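Local coordinates for APL1 (Anopheles gambiae, PDB 3O6N), which probably pairs with the leucine-rich repeat protein LRIM1 in a complex that regulates complement-like immunity in the mosquito, at residues P8-I13 and Q33-G38; Y24-D29 and K53-R58; E40-N45 and S67-E72; I49-N54 and L73-D78; R58-A63 and Y87-A92. All blocks are in the same frame, centred on the assembly; numbering follows the deposited sequence.

How the contacts relate
All five contacts lie at the N-terminal end of a leucine-rich repeat solenoid and illustrate its rule that each coil packs on the next. Every pair joins residues roughly 23 to 29 positions apart, and the first segments follow one another along the chain from contact 1 to contact 5. Contact 4 belongs to the long row of parallel strands, pairing 49-53 with 73-75. Contact 2 shares K53 and N54 with it, their centres about 10 Å apart, and passes R58 on to contact 5. Contact 1, a separate two-strand pairing, lies about 12 Å from contact 3 between centres; F68 touches G38 and C12. F37, F52, M57, L60 and L76 link several contacts through one apolar interior.

Contact 1: residues P8-I13 and Q33-G38; sequences PEYKCI and QDVYFG
Y10 and V35 make the dense part of this contact. V35 CG1, held anti to its backbone N (chi1 180°), comes within 3.3 Å of Y10 CE2 and also lies against P8 O. On the sheet face that Y10 shares with F37, Y10 CD2 meets F37 CE1 at 4.2 Å, the two rings inclined at 44° in an oblique pairing. V26 touches the Y10 ring as well, while F23 meets F37 edge-to-face.

Strands 9-10 and 36-37 run parallel, and the backbone fixes their register. Y36 N donates a hydrogen bond to P8 O, Y10 N donates to Y36 O at 2.9 Å, and G38 N donates to Y10 O at 2.7 Å. G38 closes the pairing with a positive phi.

The opposite side, with E9 and Y36, is looser and exposed. Their CB atoms stand 4.2 Å apart, and the ring of Y36 leads away. K11 lays CE on G38 O at 3.4 Å and forms a salt bridge from NZ to E9 OE1, 3.5 Å long; it also makes a cation-pi contact with F39. The chemistry implies a division of labour: main-chain hydrogen bonds set the alignment, apolar contacts join the strands to the interior, and charges stay at the surface.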
# COMPACT_ATOMS: atom_id res chain seq x y z
N PRO A 8 15.53 17.96 37.34
CA PRO A 8 15.38 18.91 36.24
C PRO A 8 13.94 19.35 36.04
O PRO A 8 13.01 18.59 36.31
CB PRO A 8 15.83 18.10 35.01
CG PRO A 8 16.67 17.01 35.56
CD PRO A 8 16.07 16.67 36.89
N GLU A 9 13.77 20.57 35.56
CA GLU A 9 12.45 21.12 35.29
C GLU A 9 12.41 21.62 33.85
O GLU A 9 13.06 22.61 33.51
CB GLU A 9 12.14 22.26 36.27
CG GLU A 9 10.86 23.02 35.99
CD GLU A 9 10.57 24.05 37.06
OE1 GLU A 9 10.96 25.23 36.88
OE2 GLU A 9 9.95 23.69 38.07
N TYR A 10 11.66 20.93 33.00
CA TYR A 10 11.59 21.28 31.59
C TYR A 10 10.36 22.14 31.29
O TYR A 10 9.23 21.75 31.59
CB TYR A 10 11.59 20.02 30.73
CG TYR A 10 12.77 19.10 30.99
CD1 TYR A 10 14.05 19.47 30.62
CD2 TYR A 10 12.59 17.87 31.59
CE1 TYR A 10 15.13 18.64 30.85
CE2 TYR A 10 13.66 17.03 31.83
CZ TYR A 10 14.93 17.41 31.46
OH TYR A 10 15.99 16.57 31.70
N LYS A 11 10.60 23.31 30.72
CA LYS A 11 9.53 24.27 30.42
C LYS A 11 9.35 24.41 28.92
O LYS A 11 10.27 24.13 28.15
CB LYS A 11 9.87 25.64 31.01
CG LYS A 11 10.02 25.68 32.52
CD LYS A 11 8.66 25.71 33.21
CE LYS A 11 8.80 26.09 34.67
NZ LYS A 11 9.30 27.49 34.85
N CYS A 12 8.17 24.86 28.50
CA CYS A 12 7.92 25.13 27.09
C CYS A 12 8.83 26.26 26.61
O CYS A 12 9.34 27.04 27.41
CB CYS A 12 6.45 25.50 26.85
SG CYS A 12 5.26 24.24 27.39
N ILE A 13 9.01 26.34 25.29
CA ILE A 13 9.92 27.31 24.69
C ILE A 13 11.37 27.05 25.09
O ILE A 13 12.12 26.40 24.36
CB ILE A 13 9.55 28.77 25.04
CG1 ILE A 13 8.54 29.31 24.02
CG2 ILE A 13 10.79 29.65 25.05
CD1 ILE A 13 8.36 30.82 24.08
N GLN A 33 15.13 9.14 37.74
CA GLN A 33 13.99 9.20 38.65
C GLN A 33 12.97 10.20 38.14
O GLN A 33 13.08 10.69 37.01
CB GLN A 33 14.45 9.58 40.06
CG GLN A 33 15.19 8.48 40.80
CD GLN A 33 15.43 8.82 42.26
OE1 GLN A 33 15.65 9.98 42.62
NE2 GLN A 33 15.39 7.81 43.12
N ASP A 34 11.98 10.52 38.97
CA ASP A 34 10.93 11.45 38.59
C ASP A 34 11.50 12.81 38.16
O ASP A 34 12.43 13.32 38.77
CB ASP A 34 9.92 11.63 39.72
CG ASP A 34 9.14 10.36 40.01
OD1 ASP A 34 8.95 9.56 39.07
OD2 ASP A 34 8.71 10.17 41.17
N VAL A 35 10.92 13.38 37.11
CA VAL A 35 11.35 14.66 36.57
C VAL A 35 10.15 15.61 36.52
O VAL A 35 9.02 15.19 36.72
CB VAL A 35 11.95 14.49 35.16
CG1 VAL A 35 12.40 15.83 34.60
CG2 VAL A 35 13.12 13.52 35.20
N TYR A 36 10.40 16.89 36.27
CA TYR A 36 9.33 17.89 36.26
C TYR A 36 9.11 18.52 34.89
O TYR A 36 10.06 18.85 34.18
CB TYR A 36 9.63 18.99 37.28
CG TYR A 36 9.56 18.53 38.71
CD1 TYR A 36 8.54 17.69 39.14
CD2 TYR A 36 10.52 18.92 39.63
CE1 TYR A 36 8.48 17.27 40.45
CE2 TYR A 36 10.47 18.49 40.94
CZ TYR A 36 9.45 17.67 41.35
OH TYR A 36 9.39 17.24 42.65
N PHE A 37 7.83 18.67 34.53
CA PHE A 37 7.43 19.32 33.29
C PHE A 37 6.57 20.54 33.59
O PHE A 37 5.71 20.49 34.47
CB PHE A 37 6.64 18.35 32.39
CG PHE A 37 7.49 17.28 31.76
CD1 PHE A 37 8.19 17.54 30.60
CD2 PHE A 37 7.58 16.03 32.33
CE1 PHE A 37 8.97 16.56 30.01
CE2 PHE A 37 8.36 15.04 31.75
CZ PHE A 37 9.06 15.31 30.59
N GLY A 38 6.81 21.63 32.86
CA GLY A 38 6.01 22.83 33.00
C GLY A 38 6.06 23.46 34.38
O GLY A 38 7.03 23.28 35.12

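Contact 2: residues Y24-D29 and K53-R58; sequences YDVHID and KNSTMR
Between V26 and T56 runs the shortest of the main-chain hydrogen bonds, T56 N to V26 O at 2.7 Å. The same parallel pairing continues with I28 N to T56 O and R58 N to I28 O, and it begins further back with D25 N to K53 O.

Side-chain hydrogen bonds fill the gap between. S55 OG accepts V26 N at 3.0 Å and donates to K53 O, which it meets from above the carbonyl plane. K53 O is therefore gripped twice, by D25 N and by S55 OG. Further along, H27 ND1 and T56 OG1 lie 3.0 Å apart in a nearly straight bond, the hydroxyl sitting at the ring edge in its plane; T56 OG1 reaches it from between its own backbone N and carbonyl carbon (chi1 66°).

A CH-pi contact marks the exposed end, where K53 CB stands over one face of the Y24 ring, 3.8 Å from its centroid.

Apolar contacts occupy the other side. M57 CG is met by V26 CG1 and, also at 3.9 Å, by I28 CD1, and F37 and F52 continue this packing inward. The guanidinium of R58 instead binds Q80.

With V50, F52 and M57, S55 fits the LxxLxLxxNxL signature of a leucine-rich repeat, standing where the consensus has asparagine. Its pair of hydrogen bonds, one from V26 N of the neighbouring coil and one to K53 O of its own, resembles the bonding by which that asparagine characteristically holds successive turns of the solenoid together.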
# COMPACT_ATOMS: atom_id res chain seq x y z
N TYR A 24 12.65 21.59 24.91
CA TYR A 24 13.99 21.47 24.36
C TYR A 24 14.93 20.73 25.31
O TYR A 24 14.90 20.96 26.52
CB TYR A 24 14.58 22.85 24.05
CG TYR A 24 14.32 23.33 22.64
CD1 TYR A 24 15.18 22.99 21.60
CD2 TYR A 24 13.23 24.14 22.35
CE1 TYR A 24 14.96 23.43 20.31
CE2 TYR A 24 13.00 24.59 21.06
CZ TYR A 24 13.86 24.23 20.04
OH TYR A 24 13.64 24.67 18.76
N ASP A 25 15.74 19.84 24.76
CA ASP A 25 16.82 19.20 25.50
C ASP A 25 16.35 18.40 26.70
O ASP A 25 16.99 18.41 27.76
CB ASP A 25 17.85 20.25 25.93
CG ASP A 25 18.40 21.04 24.76
OD1 ASP A 25 18.90 20.41 23.81
OD2 ASP A 25 18.31 22.29 24.79
N VAL A 26 15.24 17.69 26.55
CA VAL A 26 14.78 16.78 27.58
C VAL A 26 15.54 15.48 27.44
O VAL A 26 15.59 14.90 26.36
CB VAL A 26 13.28 16.48 27.45
CG1 VAL A 26 12.85 15.46 28.49
CG2 VAL A 26 12.47 17.75 27.57
N HIS A 27 16.16 15.03 28.52
CA HIS A 27 16.92 13.78 28.48
C HIS A 27 16.61 12.88 29.66
O HIS A 27 17.10 13.09 30.77
CB HIS A 27 18.41 14.06 28.35
CG HIS A 27 18.78 14.74 27.07
ND1 HIS A 27 18.69 14.11 25.84
CD2 HIS A 27 19.20 16.00 26.82
CE1 HIS A 27 19.06 14.96 24.90
NE2 HIS A 27 19.37 16.11 25.46
N ILE A 28 15.76 11.88 29.41
CA ILE A 28 15.36 10.92 30.42
C ILE A 28 15.77 9.54 29.94
O ILE A 28 15.42 9.14 28.83
CB ILE A 28 13.83 10.92 30.60
CG1 ILE A 28 13.34 12.31 31.01
CG2 ILE A 28 13.41 9.87 31.62
CD1 ILE A 28 11.83 12.42 31.07
N ASP A 29 16.52 8.82 30.75
CA ASP A 29 16.81 7.42 30.43
C ASP A 29 16.01 6.51 31.36
O ASP A 29 15.18 6.98 32.14
CB ASP A 29 18.31 7.12 30.49
CG ASP A 29 18.94 7.55 31.80
OD1 ASP A 29 18.78 6.84 32.80
OD2 ASP A 29 19.61 8.61 31.81
N LYS A 53 12.04 18.87 20.93
CA LYS A 53 13.17 19.08 20.04
C LYS A 53 14.47 18.71 20.75
O LYS A 53 14.66 19.03 21.92
CB LYS A 53 13.22 20.53 19.55
CG LYS A 53 12.10 20.89 18.58
CD LYS A 53 12.13 19.97 17.37
CE LYS A 53 10.99 20.29 16.41
NZ LYS A 53 10.97 19.36 15.25
N ASN A 54 15.35 18.02 20.04
CA ASN A 54 16.63 17.61 20.59
C ASN A 54 16.45 16.92 21.94
O ASN A 54 17.16 17.20 22.90
CB ASN A 54 17.55 18.82 20.74
CG ASN A 54 18.98 18.53 20.32
OD1 ASN A 54 19.52 17.46 20.63
ND2 ASN A 54 19.60 19.46 19.61
N SER A 55 15.48 16.01 22.01
CA SER A 55 15.13 15.35 23.26
C SER A 55 15.15 13.83 23.16
O SER A 55 14.99 13.27 22.07
CB SER A 55 13.75 15.81 23.74
OG SER A 55 13.72 17.21 23.96
N THR A 56 15.34 13.18 24.30
CA THR A 56 15.23 11.73 24.41
C THR A 56 14.49 11.36 25.70
O THR A 56 14.78 11.90 26.77
CB THR A 56 16.61 11.05 24.41
OG1 THR A 56 17.33 11.41 25.60
CG2 THR A 56 17.42 11.46 23.19
N MET A 57 13.53 10.46 25.58
CA MET A 57 12.82 9.93 26.74
C MET A 57 12.70 8.43 26.60
O MET A 57 11.72 7.92 26.04
CB MET A 57 11.43 10.56 26.87
CG MET A 57 11.43 12.05 27.19
SD MET A 57 9.81 12.63 27.71
CE MET A 57 8.88 12.51 26.18
N ARG A 58 13.70 7.71 27.10
CA ARG A 58 13.75 6.26 26.91
C ARG A 58 12.57 5.56 27.60
O ARG A 58 12.13 4.49 27.17
CB ARG A 58 15.11 5.71 27.34
CG ARG A 58 16.26 6.49 26.73
CD ARG A 58 17.55 5.69 26.60
NE ARG A 58 18.66 6.54 26.17
CZ ARG A 58 18.98 6.79 24.90
NH1 ARG A 58 18.27 6.26 23.91
NH2 ARG A 58 20.01 7.58 24.62

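Contact 3: residues E40-N45 and S67-E72; sequences EDITLN and SFRQVE
N45 lies over the ring of F68, with CB 3.5 Å above the plane and centred on it. The two side chains cross at about a right angle, yet their flat groups are nearly parallel: the amide plane stacks 17° from that of the ring. Chi1 of N45 (-49°) sets CG beside the backbone N, 3.8 Å from both CE2 and CZ of F68. ND2, which stands above the plane of the S67 carbonyl, donates to S67 O at 3.0 Å; that oxygen lies close to the amide plane of N45. F39 N occupies the other end of the amide, at OD1.

I42 approaches the same segment from the 3-10 turn 42-44. Its CD1 is pressed against S67 CA at 3.4 Å, tighter than normal van der Waals contact, whereas CG2 meets R69 CD at 4.1 Å. The guanidinium of R69 leads elsewhere, with NE bonded to D66 O.

Water joins the main chains where they stand apart. One molecule accepts R69 N and lies within hydrogen-bonding distance of I42 O and N45 O, with more acceptors in reach than protons; another accepts Q70 N at 2.9 Å and donates to N45 O. The chemistry implies that an amide buried here has its polar groups satisfied while its flat face serves as an apolar surface, and that water links main chains that do not pair directly.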
# COMPACT_ATOMS: atom_id res chain seq x y z
N GLU A 40 4.61 24.03 38.32
CA GLU A 40 4.00 23.24 39.38
C GLU A 40 2.49 23.44 39.39
O GLU A 40 1.73 22.49 39.60
CB GLU A 40 4.59 23.61 40.74
CG GLU A 40 3.96 22.85 41.90
CD GLU A 40 4.66 23.13 43.21
OE1 GLU A 40 5.91 23.20 43.21
OE2 GLU A 40 3.97 23.30 44.23
N ASP A 41 2.06 24.67 39.16
CA ASP A 41 0.64 24.98 39.05
C ASP A 41 0.10 24.46 37.71
O ASP A 41 0.36 25.04 36.66
CB ASP A 41 0.40 26.48 39.17
CG ASP A 41 -1.05 26.87 38.92
OD1 ASP A 41 -1.91 25.98 38.82
OD2 ASP A 41 -1.33 28.09 38.82
N ILE A 42 -0.64 23.35 37.78
CA ILE A 42 -1.16 22.68 36.59
C ILE A 42 -1.91 23.60 35.64
O ILE A 42 -1.82 23.46 34.41
CB ILE A 42 -2.10 21.51 36.98
CG1 ILE A 42 -1.35 20.49 37.84
CG2 ILE A 42 -2.69 20.85 35.75
CD1 ILE A 42 -0.08 20.01 37.21
N THR A 43 -2.66 24.54 36.20
CA THR A 43 -3.51 25.42 35.40
C THR A 43 -2.72 26.31 34.44
O THR A 43 -3.27 26.84 33.48
CB THR A 43 -4.40 26.31 36.29
OG1 THR A 43 -3.58 27.23 37.02
CG2 THR A 43 -5.18 25.45 37.28
N LEU A 44 -1.42 26.46 34.69
CA LEU A 44 -0.57 27.27 33.83
C LEU A 44 -0.10 26.50 32.59
O LEU A 44 0.33 27.09 31.61
CB LEU A 44 0.63 27.82 34.61
CG LEU A 44 0.28 28.72 35.80
CD1 LEU A 44 1.54 29.21 36.49
CD2 LEU A 44 -0.58 29.89 35.35
N ASN A 45 -0.18 25.17 32.66
CA ASN A 45 0.20 24.32 31.55
C ASN A 45 -1.01 24.04 30.67
O ASN A 45 -1.48 22.90 30.57
CB ASN A 45 0.81 23.01 32.06
CG ASN A 45 1.88 23.23 33.11
OD1 ASN A 45 2.75 24.10 32.96
ND2 ASN A 45 1.82 22.46 34.19
N SER A 67 1.01 16.89 34.38
CA SER A 67 1.18 18.33 34.48
C SER A 67 0.50 19.08 33.34
O SER A 67 -0.00 20.19 33.52
CB SER A 67 2.66 18.70 34.52
OG SER A 67 3.28 18.19 35.69
N PHE A 68 0.49 18.47 32.16
CA PHE A 68 -0.17 19.05 31.00
C PHE A 68 -1.45 18.28 30.69
O PHE A 68 -1.41 17.26 30.00
CB PHE A 68 0.77 19.06 29.79
CG PHE A 68 1.88 20.06 29.91
CD1 PHE A 68 1.90 21.19 29.11
CD2 PHE A 68 2.91 19.88 30.83
CE1 PHE A 68 2.92 22.12 29.22
CE2 PHE A 68 3.93 20.80 30.94
CZ PHE A 68 3.94 21.93 30.14
N ARG A 69 -2.58 18.77 31.19
CA ARG A 69 -3.83 18.03 31.13
C ARG A 69 -4.83 18.56 30.09
O ARG A 69 -5.99 18.17 30.09
CB ARG A 69 -4.50 17.99 32.51
CG ARG A 69 -3.62 17.40 33.59
CD ARG A 69 -4.40 17.18 34.87
NE ARG A 69 -3.57 16.63 35.94
CZ ARG A 69 -3.99 16.45 37.19
NH1 ARG A 69 -5.23 16.78 37.53
NH2 ARG A 69 -3.17 15.94 38.10
N GLN A 70 -4.36 19.44 29.21
CA GLN A 70 -5.23 19.99 28.18
C GLN A 70 -4.64 19.78 26.78
O GLN A 70 -4.99 20.48 25.83
CB GLN A 70 -5.49 21.48 28.43
CG GLN A 70 -6.14 21.75 29.78
CD GLN A 70 -6.12 23.22 30.16
OE1 GLN A 70 -6.39 24.09 29.34
NE2 GLN A 70 -5.78 23.50 31.41
N VAL A 71 -3.75 18.80 26.67
CA VAL A 71 -3.10 18.51 25.39
C VAL A 71 -4.09 17.89 24.40
O VAL A 71 -4.83 16.98 24.74
CB VAL A 71 -1.90 17.55 25.58
CG1 VAL A 71 -1.26 17.25 24.23
CG2 VAL A 71 -0.88 18.15 26.54
N GLU A 72 -4.09 18.41 23.18
CA GLU A 72 -4.97 17.89 22.13
C GLU A 72 -4.15 17.15 21.08
O GLU A 72 -4.60 16.14 20.54
CB GLU A 72 -5.76 19.03 21.48
CG GLU A 72 -6.68 19.76 22.45
CD GLU A 72 -7.51 20.84 21.77
OE1 GLU A 72 -7.19 21.19 20.61
OE2 GLU A 72 -8.47 21.33 22.39
O HOH W 1 -2.62 21.39 32.57
O HOH W 2 -1.87 20.83 28.71

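Contact 4: residues I49-N54 and L73-D78; sequences IVTFKN and LLNLND
F52 and N75 are joined by one water, which accepts F52 N at 2.9 Å and donates to N75 O at 2.7 Å. It stands where the next bond of the parallel pairing would fall. Before it, V50 N donates to L73 O at 2.9 Å and N75 N to V50 O at 2.8 Å, both nearly straight; after N75 the chains diverge and water spans the gap.

Side chains alternate between two faces. Inward, V50 and L74 lie side by side and point the same way, V50 CG1 touching L74 CD1 at 3.7 Å. Further along, F52 and L76 repeat this arrangement, CE2 of the ring 3.6 Å from L76 CD2.

The other face carries I49 and L73, whose CB is met by the CG2 and CD1 of I49. T51 and N75 again run alongside each other; T51 OG1, anti to its backbone N (chi1 -163°), rests 3.6 Å from N75 CB. The amide of N75 bonds forward within its own chain, OD1 accepting N77 N at 3.0 Å in an Asx turn that begins the loop.

These are two successive strands of the leucine-rich repeat array, which by family character lines the concave side. Strand 21-24 flanks 49-53, strand 97-99 flanks 73-75, and beneath them M57 of strand 56-57 touches both F52 and L76.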
# COMPACT_ATOMS: atom_id res chain seq x y z
N ILE A 49 -0.85 21.97 22.03
CA ILE A 49 0.01 21.32 21.04
C ILE A 49 1.40 21.12 21.63
O ILE A 49 2.09 22.09 21.96
CB ILE A 49 0.12 22.15 19.75
CG1 ILE A 49 -1.20 22.87 19.44
CG2 ILE A 49 0.54 21.27 18.58
CD1 ILE A 49 -2.37 21.94 19.22
N VAL A 50 1.81 19.87 21.77
CA VAL A 50 3.06 19.57 22.45
C VAL A 50 4.02 18.78 21.57
O VAL A 50 3.67 17.73 21.05
CB VAL A 50 2.82 18.77 23.74
CG1 VAL A 50 4.14 18.30 24.33
CG2 VAL A 50 2.05 19.62 24.74
N THR A 51 5.23 19.31 21.42
CA THR A 51 6.27 18.59 20.71
C THR A 51 7.62 18.75 21.40
O THR A 51 7.77 19.60 22.28
CB THR A 51 6.39 19.05 19.24
OG1 THR A 51 7.13 18.07 18.50
CG2 THR A 51 7.11 20.38 19.16
N PHE A 52 8.58 17.93 21.01
CA PHE A 52 9.91 17.94 21.61
C PHE A 52 10.97 18.18 20.55
O PHE A 52 10.82 17.76 19.40
CB PHE A 52 10.18 16.60 22.30
CG PHE A 52 9.33 16.37 23.51
CD1 PHE A 52 9.88 16.46 24.78
CD2 PHE A 52 7.99 16.08 23.39
CE1 PHE A 52 9.11 16.25 25.91
CE2 PHE A 52 7.20 15.87 24.51
CZ PHE A 52 7.76 15.96 25.77
N LYS A 53 12.04 18.87 20.93
CA LYS A 53 13.17 19.08 20.04
C LYS A 53 14.47 18.71 20.75
O LYS A 53 14.66 19.03 21.92
CB LYS A 53 13.22 20.53 19.55
CG LYS A 53 12.10 20.89 18.58
CD LYS A 53 12.13 19.97 17.37
CE LYS A 53 10.99 20.29 16.41
NZ LYS A 53 10.97 19.36 15.25
N ASN A 54 15.35 18.02 20.04
CA ASN A 54 16.63 17.61 20.59
C ASN A 54 16.45 16.92 21.94
O ASN A 54 17.16 17.20 22.90
CB ASN A 54 17.55 18.82 20.74
CG ASN A 54 18.98 18.53 20.32
OD1 ASN A 54 19.52 17.46 20.63
ND2 ASN A 54 19.60 19.46 19.61
N LEU A 73 -2.95 17.65 20.81
CA LEU A 73 -2.03 17.00 19.89
C LEU A 73 -0.69 16.77 20.58
O LEU A 73 -0.00 17.72 20.95
CB LEU A 73 -1.84 17.86 18.64
CG LEU A 73 -1.11 17.23 17.45
CD1 LEU A 73 -1.38 18.02 16.18
CD2 LEU A 73 0.39 17.11 17.70
N LEU A 74 -0.34 15.50 20.75
CA LEU A 74 0.92 15.15 21.41
C LEU A 74 1.86 14.47 20.42
O LEU A 74 1.58 13.38 19.92
CB LEU A 74 0.66 14.25 22.61
CG LEU A 74 1.87 13.77 23.40
CD1 LEU A 74 2.62 14.94 24.01
CD2 LEU A 74 1.45 12.79 24.49
N ASN A 75 2.99 15.12 20.15
CA ASN A 75 3.97 14.58 19.22
C ASN A 75 5.17 13.98 19.96
O ASN A 75 6.05 14.71 20.41
CB ASN A 75 4.42 15.67 18.25
CG ASN A 75 5.28 15.13 17.12
OD1 ASN A 75 5.83 14.03 17.22
ND2 ASN A 75 5.41 15.90 16.05
N LEU A 76 5.18 12.66 20.08
CA LEU A 76 6.29 11.96 20.70
C LEU A 76 7.09 11.16 19.67
O LEU A 76 7.74 10.17 20.00
CB LEU A 76 5.79 11.02 21.80
CG LEU A 76 4.96 11.70 22.90
CD1 LEU A 76 4.31 10.68 23.82
CD2 LEU A 76 5.82 12.68 23.70
N ASN A 77 7.04 11.61 18.42
CA ASN A 77 7.80 10.98 17.34
C ASN A 77 9.31 11.07 17.56
O ASN A 77 9.83 12.13 17.91
CB ASN A 77 7.45 11.61 15.99
CG ASN A 77 6.25 10.97 15.34
OD1 ASN A 77 5.52 10.20 15.97
ND2 ASN A 77 6.04 11.28 14.07
N ASP A 78 10.01 9.95 17.35
CA ASP A 78 11.47 9.93 17.39
C ASP A 78 12.07 10.47 18.69
O ASP A 78 13.01 11.27 18.67
CB ASP A 78 12.05 10.68 16.19
CG ASP A 78 13.55 10.48 16.05
OD1 ASP A 78 14.06 9.42 16.46
OD2 ASP A 78 14.22 11.40 15.53
O HOH W 3 8.26 15.68 19.16

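Contact 5: residues R58-A63 and Y87-A92; sequences RKLPAA and YAFAYA
A88, L60 and A62 lose the most surface here, and each meets another of the three. A88 lies against A62 so closely that their CA atoms are 3.9 Å apart, a distance that two small residues permit. CB of A62 lies 4.0 Å from Y87 O, while CB of A88 touches L60 O at 4.1 Å and L60 CD2 at 4.2 Å.

L60 carries the apolar part. Its CG is anti to the backbone N (chi1 -175°), and the branch CD2 extends past A88 to the ring of F89, where it meets CE2 at 3.8 Å and CZ almost as near. The leucine and phenylalanine side chains cross at about a right angle. L76 packs on L60 from within the coil, and L65 and V112 touch F89.

In repeat terms, L60 and P61 open the LPxxxF part of a leucine-rich repeat, which follows the conserved strand and leads round to the convex side; F89 stands at the phenylalanine position of the next repeat. Strand 59-60 pairs with 83-84, the backbone of L60 bonding to E83 and D85; the present contact follows that pairing, with packing and a water in place of direct main-chain bonds.

Beyond the strands the main chains are linked through solvent: one water donates to P61 O at 2.8 Å and to A88 O at 3.0 Å. Segment 87-92 itself is folded by two type I turns, Y87 to A90 and F89 to A92; the first is closed by A90 N on Y87 O at 3.0 Å, and A90 O accepts the amide of N115.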
# COMPACT_ATOMS: atom_id res chain seq x y z
N ARG A 58 13.70 7.71 27.10
CA ARG A 58 13.75 6.26 26.91
C ARG A 58 12.57 5.56 27.60
O ARG A 58 12.13 4.49 27.17
CB ARG A 58 15.11 5.71 27.34
CG ARG A 58 16.26 6.49 26.73
CD ARG A 58 17.55 5.69 26.60
NE ARG A 58 18.66 6.54 26.17
CZ ARG A 58 18.98 6.79 24.90
NH1 ARG A 58 18.27 6.26 23.91
NH2 ARG A 58 20.01 7.58 24.62
N LYS A 59 12.07 6.18 28.66
CA LYS A 59 10.79 5.78 29.23
C LYS A 59 9.89 7.01 29.30
O LYS A 59 10.28 8.04 29.84
CB LYS A 59 10.97 5.16 30.62
CG LYS A 59 9.66 4.86 31.33
CD LYS A 59 9.87 4.09 32.62
CE LYS A 59 8.54 3.75 33.28
NZ LYS A 59 8.70 2.86 34.47
N LEU A 60 8.69 6.90 28.75
CA LEU A 60 7.73 7.99 28.81
C LEU A 60 7.11 8.07 30.20
O LEU A 60 6.43 7.14 30.63
CB LEU A 60 6.63 7.79 27.76
CG LEU A 60 5.61 8.92 27.63
CD1 LEU A 60 6.26 10.18 27.07
CD2 LEU A 60 4.44 8.49 26.76
N PRO A 61 7.35 9.19 30.91
CA PRO A 61 6.91 9.34 32.31
C PRO A 61 5.48 9.84 32.44
O PRO A 61 4.99 10.54 31.56
CB PRO A 61 7.87 10.40 32.85
CG PRO A 61 8.16 11.27 31.66
CD PRO A 61 8.12 10.35 30.44
N ALA A 62 4.83 9.48 33.54
CA ALA A 62 3.49 9.98 33.83
C ALA A 62 3.50 11.49 34.11
O ALA A 62 2.49 12.17 33.95
CB ALA A 62 2.89 9.23 35.02
N ALA A 63 4.66 12.00 34.51
CA ALA A 63 4.79 13.40 34.90
C ALA A 63 4.40 14.37 33.80
O ALA A 63 3.93 15.47 34.08
CB ALA A 63 6.21 13.68 35.38
N TYR A 87 0.84 4.39 33.72
CA TYR A 87 -0.17 5.43 33.89
C TYR A 87 0.14 6.72 33.14
O TYR A 87 -0.43 7.77 33.43
CB TYR A 87 -0.40 5.69 35.38
CG TYR A 87 -0.77 4.42 36.11
CD1 TYR A 87 -2.00 3.82 35.91
CD2 TYR A 87 0.13 3.82 36.98
CE1 TYR A 87 -2.33 2.65 36.56
CE2 TYR A 87 -0.20 2.65 37.64
CZ TYR A 87 -1.43 2.07 37.42
OH TYR A 87 -1.77 0.90 38.07
N ALA A 88 1.02 6.62 32.15
CA ALA A 88 1.43 7.79 31.36
C ALA A 88 0.24 8.55 30.78
O ALA A 88 0.25 9.78 30.71
CB ALA A 88 2.39 7.38 30.25
N PHE A 89 -0.80 7.82 30.37
CA PHE A 89 -1.96 8.45 29.75
C PHE A 89 -3.21 8.47 30.64
O PHE A 89 -4.34 8.47 30.14
CB PHE A 89 -2.27 7.79 28.40
CG PHE A 89 -1.21 8.03 27.36
CD1 PHE A 89 -1.30 9.11 26.49
CD2 PHE A 89 -0.12 7.19 27.25
CE1 PHE A 89 -0.33 9.34 25.54
CE2 PHE A 89 0.86 7.41 26.29
CZ PHE A 89 0.76 8.48 25.44
N ALA A 90 -2.99 8.51 31.95
CA ALA A 90 -4.10 8.56 32.90
C ALA A 90 -4.92 9.85 32.77
O ALA A 90 -6.15 9.82 32.82
CB ALA A 90 -3.57 8.41 34.33
N TYR A 91 -4.23 10.97 32.59
CA TYR A 91 -4.89 12.27 32.45
C TYR A 91 -4.85 12.77 31.01
O TYR A 91 -4.62 13.95 30.76
CB TYR A 91 -4.23 13.31 33.36
CG TYR A 91 -4.40 13.05 34.84
CD1 TYR A 91 -5.38 13.71 35.57
CD2 TYR A 91 -3.58 12.15 35.51
CE1 TYR A 91 -5.54 13.48 36.92
CE2 TYR A 91 -3.73 11.91 36.86
CZ TYR A 91 -4.71 12.58 37.56
OH TYR A 91 -4.87 12.34 38.91
N ALA A 92 -5.08 11.88 30.05
CA ALA A 92 -4.96 12.24 28.64
C ALA A 92 -6.32 12.43 27.98
O ALA A 92 -6.44 12.36 26.76
CB ALA A 92 -4.16 11.18 27.90
O HOH W 4 2.66 11.62 30.56